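Side-chain contacts in probable fumarate reductase Ifc3 (Shewanella frigidimarina, PDB 1QO8), which catalyses the one-way reduction of fumarate to succinate with an FAD and four c-type hemes per subunit, and may serve electron transport to ferric iron: residues V549-G552 against R553-G556; G450-V453 against A454-A457; A424-V427 against R428-H432; S17-A20 against K21-V25. All coordinates share one frame; numbering follows the deposited sequence.

Contact 1 of 4, residues V549-G552 against R553-G556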
# COMPACT_ATOMS: atom_id res chain seq x y z
N VAL A 549 -19.64 -13.74 7.97
CA VAL A 549 -20.17 -14.93 8.60
C VAL A 549 -19.24 -16.13 8.35
O VAL A 549 -18.82 -16.87 9.24
CB VAL A 549 -21.60 -15.29 8.14
CG1 VAL A 549 -22.05 -16.58 8.80
CG2 VAL A 549 -22.53 -14.13 8.52
N VAL A 550 -18.95 -16.39 7.09
CA VAL A 550 -18.20 -17.58 6.76
C VAL A 550 -16.79 -17.52 7.40
O VAL A 550 -16.32 -18.52 7.93
CB VAL A 550 -18.09 -17.71 5.25
CG1 VAL A 550 -17.03 -18.70 4.82
CG2 VAL A 550 -19.42 -18.10 4.61
N PHE A 551 -16.05 -16.42 7.24
CA PHE A 551 -14.66 -16.45 7.69
C PHE A 551 -14.63 -16.07 9.17
O PHE A 551 -13.66 -16.35 9.88
CB PHE A 551 -13.76 -15.55 6.83
CG PHE A 551 -13.43 -16.24 5.52
CD1 PHE A 551 -12.53 -17.30 5.48
CD2 PHE A 551 -14.07 -15.83 4.35
CE1 PHE A 551 -12.31 -17.97 4.29
CE2 PHE A 551 -13.82 -16.49 3.16
CZ PHE A 551 -12.95 -17.56 3.12
N GLY A 552 -15.65 -15.34 9.65
CA GLY A 552 -15.74 -15.04 11.08
C GLY A 552 -15.83 -16.37 11.83
O GLY A 552 -15.13 -16.53 12.85
N ARG A 553 -16.57 -17.34 11.27
CA ARG A 553 -16.79 -18.59 11.98
C ARG A 553 -15.51 -19.45 11.80
O ARG A 553 -15.15 -20.19 12.71
CB ARG A 553 -17.96 -19.43 11.45
CG ARG A 553 -19.34 -18.75 11.53
CD ARG A 553 -20.40 -19.51 10.74
NE ARG A 553 -20.77 -20.73 11.47
CZ ARG A 553 -21.39 -21.75 10.87
NH1 ARG A 553 -21.73 -21.76 9.57
NH2 ARG A 553 -21.73 -22.80 11.60
N ILE A 554 -14.89 -19.40 10.61
CA ILE A 554 -13.62 -20.12 10.43
C ILE A 554 -12.53 -19.55 11.33
O ILE A 554 -11.84 -20.36 12.01
CB ILE A 554 -13.20 -20.14 8.95
CG1 ILE A 554 -14.11 -21.03 8.13
CG2 ILE A 554 -11.77 -20.68 8.83
CD1 ILE A 554 -14.04 -20.81 6.63
N ALA A 555 -12.44 -18.22 11.50
CA ALA A 555 -11.41 -17.62 12.32
C ALA A 555 -11.52 -18.02 13.79
O ALA A 555 -10.54 -18.23 14.50
CB ALA A 555 -11.48 -16.08 12.32
N GLY A 556 -12.77 -17.98 14.29
CA GLY A 556 -13.11 -18.30 15.67
C GLY A 556 -12.90 -19.81 15.94
O GLY A 556 -12.30 -20.12 16.96
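A555 N donates to F551 O at 2.8 Å, the shortest of four successive backbone bonds in this stretch of helix 543-563. R553 N bonds to V549 O, I554 N to V550 O and G556 N to G552 O, all in the i to i+4 pattern of an alpha helix. The carbonyl of V549 meets more than an amide. R553 lays its aliphatic stem against it, with R553 CG 3.0 Å from V549 O. CG stands beside the backbone N of R553 (chi1 -62°), and this turns the stem back along the preceding turn. R553 CD then lies 3.9 Å from V549 CG1, the two side chains running alongside each other. Beyond the stem the chain bends at chi3, and the guanidinium leads away to a cation-pi contact with W217. On another side of the helix, I554 CD1 lies 4.1 Å from V550 CG1 and 4.0 Å from F551 CD1, approaching the ring obliquely. V550 CG1 also sits over one face of the F551 ring, offset toward the rim. Helix 201-220 packs here through I206, which touches both F551 and I554. V549 and R553 reach N135 on helix 131-143, which carries part of a probable Rossmann-type glycine-rich motif. The chemistry is thus divided: backbone bonds satisfy the buried carbonyls, apolar side chains join the helix to its neighbours, and the one charged group is led out to an aromatic partner.

Contact 2 of 4, residues G450-V453 against A454-A457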
# COMPACT_ATOMS: atom_id res chain seq x y z
N GLY A 450 -28.25 27.61 -1.26
CA GLY A 450 -27.13 28.40 -1.81
C GLY A 450 -26.82 28.22 -3.27
O GLY A 450 -25.68 28.52 -3.72
N MET A 451 -27.75 27.83 -4.17
CA MET A 451 -27.43 27.91 -5.60
C MET A 451 -27.64 29.34 -6.10
O MET A 451 -28.39 30.11 -5.45
CB MET A 451 -28.31 26.90 -6.36
CG MET A 451 -28.02 25.44 -5.99
SD MET A 451 -29.13 24.34 -6.88
CE MET A 451 -29.78 23.20 -5.72
N LYS A 452 -27.09 29.69 -7.23
CA LYS A 452 -27.43 30.97 -7.90
C LYS A 452 -28.86 30.89 -8.43
O LYS A 452 -29.16 29.97 -9.20
CB LYS A 452 -26.47 31.23 -9.05
CG LYS A 452 -24.99 31.31 -8.63
CD LYS A 452 -24.20 32.04 -9.70
CE LYS A 452 -22.68 31.95 -9.57
NZ LYS A 452 -21.90 32.21 -10.82
N VAL A 453 -29.72 31.80 -8.08
CA VAL A 453 -31.08 31.91 -8.58
C VAL A 453 -31.15 31.88 -10.10
O VAL A 453 -31.85 31.09 -10.70
CB VAL A 453 -31.71 33.23 -8.06
CG1 VAL A 453 -33.05 33.46 -8.75
CG2 VAL A 453 -31.91 33.13 -6.54
N ALA A 454 -30.33 32.67 -10.79
CA ALA A 454 -30.35 32.70 -12.26
C ALA A 454 -29.80 31.46 -12.92
O ALA A 454 -30.24 30.90 -13.96
CB ALA A 454 -29.63 34.00 -12.65
N ASP A 455 -28.74 30.89 -12.34
CA ASP A 455 -28.23 29.61 -12.88
C ASP A 455 -29.27 28.49 -12.68
O ASP A 455 -29.57 27.80 -13.67
CB ASP A 455 -26.88 29.27 -12.31
CG ASP A 455 -25.78 30.26 -12.60
OD1 ASP A 455 -25.97 31.49 -12.77
OD2 ASP A 455 -24.63 29.79 -12.72
N LEU A 456 -29.86 28.34 -11.51
CA LEU A 456 -30.82 27.25 -11.32
C LEU A 456 -32.05 27.39 -12.23
O LEU A 456 -32.50 26.38 -12.78
CB LEU A 456 -31.35 27.09 -9.90
CG LEU A 456 -32.21 25.84 -9.66
CD1 LEU A 456 -31.51 24.51 -9.98
CD2 LEU A 456 -32.73 25.80 -8.25
N ALA A 457 -32.65 28.59 -12.27
CA ALA A 457 -33.79 28.85 -13.13
C ALA A 457 -33.45 28.64 -14.61
O ALA A 457 -34.25 28.12 -15.31
CB ALA A 457 -34.23 30.34 -13.03
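K452 O accepts a nearly straight bond from L456 N, 2.9 Å long with an angle of 173° at the hydrogen. K452 is the N-cap residue of helix 453-469, and this bond closes the first turn. A457 N continues the series to V453 O at 3.1 Å. Side chains follow the same turn. K452 and D455 lie alongside, pointing the same way. Their contact is made by the lysine stem: K452 CD is 3.6 Å from D455 OD1. K452 NZ stays 4.1 Å from D455 OD2, beyond a salt bridge. The carboxylate has a firmer partner in N388, whose ND2 bonds to D455 OD2. With an alanine here instead of D455, N388 would probably lose this acceptor, and the lysine stem and NZ the carboxylate beside them. On the buried side, M451 SD meets both methyls of L456, with L456 CD1 at 3.9 Å. The first torsion of L456 (chi1 -172°) swings its branch toward M451. W413 and I415 of strand 412-417 also touch M451, and V442 and A446 of helix 442-448 touch L456. The helix start therefore has an apolar inner side against strand and helix, and an outer side where opposite charges probably attract only loosely.

Contact 3 of 4, residues A424-V427 against R428-H432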
# COMPACT_ATOMS: atom_id res chain seq x y z
N ALA A 424 -42.06 8.16 -5.89
CA ALA A 424 -40.94 7.32 -5.39
C ALA A 424 -40.87 7.46 -3.85
O ALA A 424 -40.41 8.47 -3.31
CB ALA A 424 -39.64 7.82 -5.95
N LYS A 425 -41.43 6.48 -3.19
CA LYS A 425 -41.45 6.33 -1.75
C LYS A 425 -40.02 6.30 -1.16
O LYS A 425 -39.81 6.93 -0.12
CB LYS A 425 -42.20 5.04 -1.48
CG LYS A 425 -41.41 3.77 -1.84
CD LYS A 425 -42.35 2.58 -1.61
CE LYS A 425 -41.57 1.26 -1.59
NZ LYS A 425 -41.34 0.92 -3.02
N MET A 426 -39.02 5.84 -1.92
CA MET A 426 -37.62 6.04 -1.49
C MET A 426 -37.25 7.47 -1.23
O MET A 426 -36.75 7.82 -0.16
CB MET A 426 -36.68 5.42 -2.53
CG MET A 426 -35.21 5.75 -2.31
SD MET A 426 -34.21 5.10 -3.67
CE MET A 426 -34.68 3.38 -3.71
N VAL A 427 -37.69 8.48 -1.93
CA VAL A 427 -37.26 9.85 -1.69
C VAL A 427 -38.10 10.44 -0.58
O VAL A 427 -37.69 11.40 0.14
CB VAL A 427 -37.52 10.48 -3.10
CG1 VAL A 427 -37.98 11.88 -3.01
CG2 VAL A 427 -36.37 10.16 -4.10
N ARG A 428 -39.33 9.95 -0.43
CA ARG A 428 -40.16 10.32 0.73
C ARG A 428 -39.44 9.82 2.03
O ARG A 428 -39.44 10.57 2.99
CB ARG A 428 -41.56 9.77 0.60
CG ARG A 428 -42.81 9.84 1.42
CD ARG A 428 -44.12 9.89 0.58
NE ARG A 428 -44.14 9.58 -0.85
CZ ARG A 428 -44.43 8.56 -1.65
NH1 ARG A 428 -44.89 7.33 -1.35
NH2 ARG A 428 -44.25 8.74 -3.00
N GLY A 429 -38.82 8.68 1.99
CA GLY A 429 -37.98 8.16 3.11
C GLY A 429 -36.83 9.14 3.35
O GLY A 429 -36.56 9.44 4.53
N TYR A 430 -36.24 9.74 2.30
CA TYR A 430 -35.14 10.66 2.53
C TYR A 430 -35.69 11.89 3.28
O TYR A 430 -35.09 12.46 4.20
CB TYR A 430 -34.34 11.06 1.32
CG TYR A 430 -33.72 9.95 0.49
CD1 TYR A 430 -33.24 8.81 1.12
CD2 TYR A 430 -33.57 10.04 -0.90
CE1 TYR A 430 -32.70 7.75 0.41
CE2 TYR A 430 -32.99 9.00 -1.61
CZ TYR A 430 -32.58 7.89 -1.00
OH TYR A 430 -31.99 6.80 -1.63
N ASP A 431 -36.90 12.27 2.84
CA ASP A 431 -37.57 13.42 3.39
C ASP A 431 -37.80 13.12 4.91
O ASP A 431 -37.70 14.03 5.67
CB ASP A 431 -38.92 13.63 2.75
CG ASP A 431 -39.50 15.01 2.95
OD1 ASP A 431 -38.78 15.95 3.34
OD2 ASP A 431 -40.69 15.22 2.67
N HIS A 432 -38.26 11.96 5.31
CA HIS A 432 -38.53 11.63 6.70
C HIS A 432 -37.20 11.66 7.50
O HIS A 432 -37.18 12.09 8.63
CB HIS A 432 -39.01 10.17 6.90
CG HIS A 432 -40.36 9.90 6.35
ND1 HIS A 432 -40.81 8.64 5.95
CD2 HIS A 432 -41.38 10.79 6.13
CE1 HIS A 432 -42.07 8.82 5.51
NE2 HIS A 432 -42.44 10.10 5.62
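The Y430 ring carries M426 O over the centre of one face, 3.7 Å above its plane. The R428 guanidinium has K425 CA over one face, 3.5 Å above the plane and offset toward the rim. Both flat groups lie over the first turn of helix 425-432, for which A424 is the N-cap residue. M426 and Y430 also form a Met-aromatic contact: M426 SD lies 5.2 Å from the Y430 ring centroid, 56° off the normal. The methionine runs alongside the tyrosine, CG anti to its backbone N (chi1 171°), and M426 CG comes 3.6 Å from Y430 CZ. Y430 OH bonds to the backbone N of S372, which probably binds fumarate and succinate, as in relatives. M426 touches S372 too, so this helix borders the probable substrate site. R428 bends at chi2 and chi3 to fold over K425. Its NH2 bonds to Y421 O, while D431 bonds to Y421 OH and forms a salt bridge with K438. Along the backbone, R428 N reaches A424 O only weakly, whereas G429 N to K425 O is firm at 2.9 Å. M426 O, which faces the ring, also accepts Y430 N in its carbonyl plane at 3.2 Å.

Contact 4 of 4, residues S17-A20 against K21-V25. With HEM (protoporphyrin IX containing Fe), chain F.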
# COMPACT_ATOMS: atom_id res chain seq x y z
N SER A 17 -26.67 6.33 43.46
CA SER A 17 -27.79 6.07 42.53
C SER A 17 -27.23 5.43 41.23
O SER A 17 -27.84 4.45 40.78
CB SER A 17 -28.59 7.25 42.14
OG SER A 17 -29.15 8.11 43.06
N CYS A 18 -26.13 5.88 40.62
CA CYS A 18 -25.66 5.06 39.49
C CYS A 18 -24.40 4.28 39.72
O CYS A 18 -24.10 3.47 38.82
CB CYS A 18 -25.49 5.86 38.19
SG CYS A 18 -26.76 7.09 38.01
N HIS A 19 -23.60 4.61 40.74
CA HIS A 19 -22.24 4.02 40.73
C HIS A 19 -22.18 3.00 41.89
O HIS A 19 -22.86 3.24 42.90
CB HIS A 19 -21.17 5.08 40.96
CG HIS A 19 -20.91 6.11 39.86
ND1 HIS A 19 -20.37 5.65 38.68
CD2 HIS A 19 -20.99 7.42 39.69
CE1 HIS A 19 -20.18 6.67 37.88
NE2 HIS A 19 -20.58 7.80 38.39
N ALA A 20 -21.35 1.99 41.76
CA ALA A 20 -21.07 1.13 42.90
C ALA A 20 -20.36 1.89 44.01
O ALA A 20 -19.95 3.08 43.77
CB ALA A 20 -20.11 0.02 42.34
N LYS A 21 -20.29 1.39 45.20
CA LYS A 21 -19.62 1.85 46.41
C LYS A 21 -18.34 1.14 46.60
O LYS A 21 -18.56 -0.01 46.98
CB LYS A 21 -20.37 1.50 47.74
CG LYS A 21 -20.44 2.68 48.68
CD LYS A 21 -20.93 2.37 50.06
CE LYS A 21 -20.66 3.53 51.01
NZ LYS A 21 -19.21 3.71 51.35
N PRO A 22 -17.26 1.82 46.50
CA PRO A 22 -16.25 2.69 46.02
C PRO A 22 -16.53 3.06 44.52
O PRO A 22 -16.79 2.07 43.85
CB PRO A 22 -14.80 2.08 46.21
CG PRO A 22 -15.01 0.80 46.93
CD PRO A 22 -16.34 0.63 46.38
N ILE A 23 -16.53 4.28 44.02
CA ILE A 23 -16.74 4.57 42.60
C ILE A 23 -15.61 3.94 41.79
O ILE A 23 -14.44 4.29 41.95
CB ILE A 23 -16.91 6.06 42.31
CG1 ILE A 23 -18.23 6.49 42.91
CG2 ILE A 23 -16.85 6.32 40.78
CD1 ILE A 23 -18.66 7.93 42.91
N LYS A 24 -15.98 2.93 41.02
CA LYS A 24 -15.06 2.21 40.16
C LYS A 24 -15.77 1.87 38.82
O LYS A 24 -16.41 0.82 38.66
CB LYS A 24 -14.72 0.89 40.86
CG LYS A 24 -13.69 0.03 40.14
CD LYS A 24 -13.74 -1.36 40.80
CE LYS A 24 -12.55 -2.21 40.30
NZ LYS A 24 -11.36 -1.31 40.42
N VAL A 25 -15.74 2.74 37.86
CA VAL A 25 -16.69 2.59 36.70
C VAL A 25 -16.06 1.61 35.73
O VAL A 25 -14.89 1.76 35.41
CB VAL A 25 -16.97 3.95 36.11
CG1 VAL A 25 -18.00 3.83 34.94
CG2 VAL A 25 -17.41 4.90 37.20
CHA HEM F . -18.15 8.48 35.41
CHB HEM F . -17.87 10.42 39.89
CHC HEM F . -22.69 10.55 40.30
CHD HEM F . -22.98 8.67 35.84
C1A HEM F . -17.69 8.96 36.63
C2A HEM F . -16.29 8.96 37.01
C3A HEM F . -16.24 9.52 38.21
C4A HEM F . -17.57 9.88 38.63
CMA HEM F . -15.02 9.81 39.10
CAA HEM F . -15.12 8.41 36.15
CBA HEM F . -14.51 9.08 34.95
CGA HEM F . -13.20 8.71 34.30
O1A HEM F . -12.46 9.73 33.99
O2A HEM F . -12.84 7.51 34.04
C1B HEM F . -19.13 10.73 40.34
C2B HEM F . -19.47 11.52 41.52
C3B HEM F . -20.80 11.61 41.61
C4B HEM F . -21.34 10.80 40.53
CMB HEM F . -18.41 12.20 42.42
CAB HEM F . -21.66 12.42 42.58
CBB HEM F . -21.50 13.65 43.12
C1C HEM F . -23.19 9.99 39.14
C2C HEM F . -24.59 9.74 38.85
C3C HEM F . -24.66 9.28 37.63
C4C HEM F . -23.33 9.15 37.10
CMC HEM F . -25.74 10.04 39.84
CAC HEM F . -25.88 8.95 36.71
CBC HEM F . -26.93 9.80 36.67
C1D HEM F . -21.73 8.48 35.30
C2D HEM F . -21.40 7.95 34.00
C3D HEM F . -20.09 7.93 33.90
C4D HEM F . -19.51 8.42 35.16
CMD HEM F . -22.50 7.55 32.97
CAD HEM F . -19.16 7.55 32.71
CBD HEM F . -18.70 8.89 32.04
CGD HEM F . -19.81 9.89 31.74
O1D HEM F . -20.84 9.41 31.17
O2D HEM F . -19.71 11.10 32.05
NA HEM F . -18.47 9.46 37.68
NB HEM F . -20.29 10.33 39.76
NC HEM F . -22.43 9.57 38.06
ND HEM F . -20.57 8.74 35.97
FE HEM F . -20.48 9.59 37.83
O HOH W 1 -19.53 1.94 39.40
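H19 and A20 lead in an irregular backbone through K21 and P22, and the loop doubles back to set I23 and V25 beside H19, with no direct hydrogen bond between 17-20 and 21-25. A water spans the loop instead. It accepts from A20 N at 3.0 Å and donates weakly to K24 O. H19 carries the contact. H19 NE2 binds the heme iron at 1.9 Å, and H72 supplies the other axial nitrogen. The other ring nitrogen, H19 ND1, bonds to E32 OE2. Iron and carboxylate together fix the rotation of the imidazole, and the carboxylate would probably make the ring a stronger electron donor to the metal. I23 lies over one face of the ring in a CH-pi contact, CG2 4.2 Å from the H19 centroid and 14° off the normal. I23 CG2 stands anti to its backbone N, while CG1 (chi1 -69°) turns beside it and meets H19 CB at 3.8 Å. From CG1 the chain runs on to the porphyrin, with I23 CD1 3.8 Å from HEM C1B. V25 CG2 approaches the same imidazole obliquely, 3.4 Å from H19 ND1. Were I23 replaced by an alanine, a gap would probably open between the imidazole face and the porphyrin, and the ring would lose its CH-pi partner. C18 SG lies 2.4 Å from HEM CAC, consistent with the thioether expected there by similarity, though long for such a bond. C15, C18 and H19 form the CXXCH motif of c-type cytochromes, here in a bis-histidine heme of the cytochrome c3 domain.

The four contacts are local, and none touches another. Contact 1 is the buried one, within a single helix of the flavoprotein part. Contacts 2 and 3 are partly buried helix starts, their centres about 24 Å apart, and both belong to the FAD-binding domain. Contact 2 lies away from the cofactor and substrate sites, whereas contact 3 borders the probable substrate site and a heme. Contact 4, also partly buried, belongs to the cytochrome c3 part, with its centre about 46 Å from that of contact 3. Regular backbone bonds order the first three. Contact 4 has no regular helix or strand; there, metal coordination and a bridging water replace the helical backbone bonds.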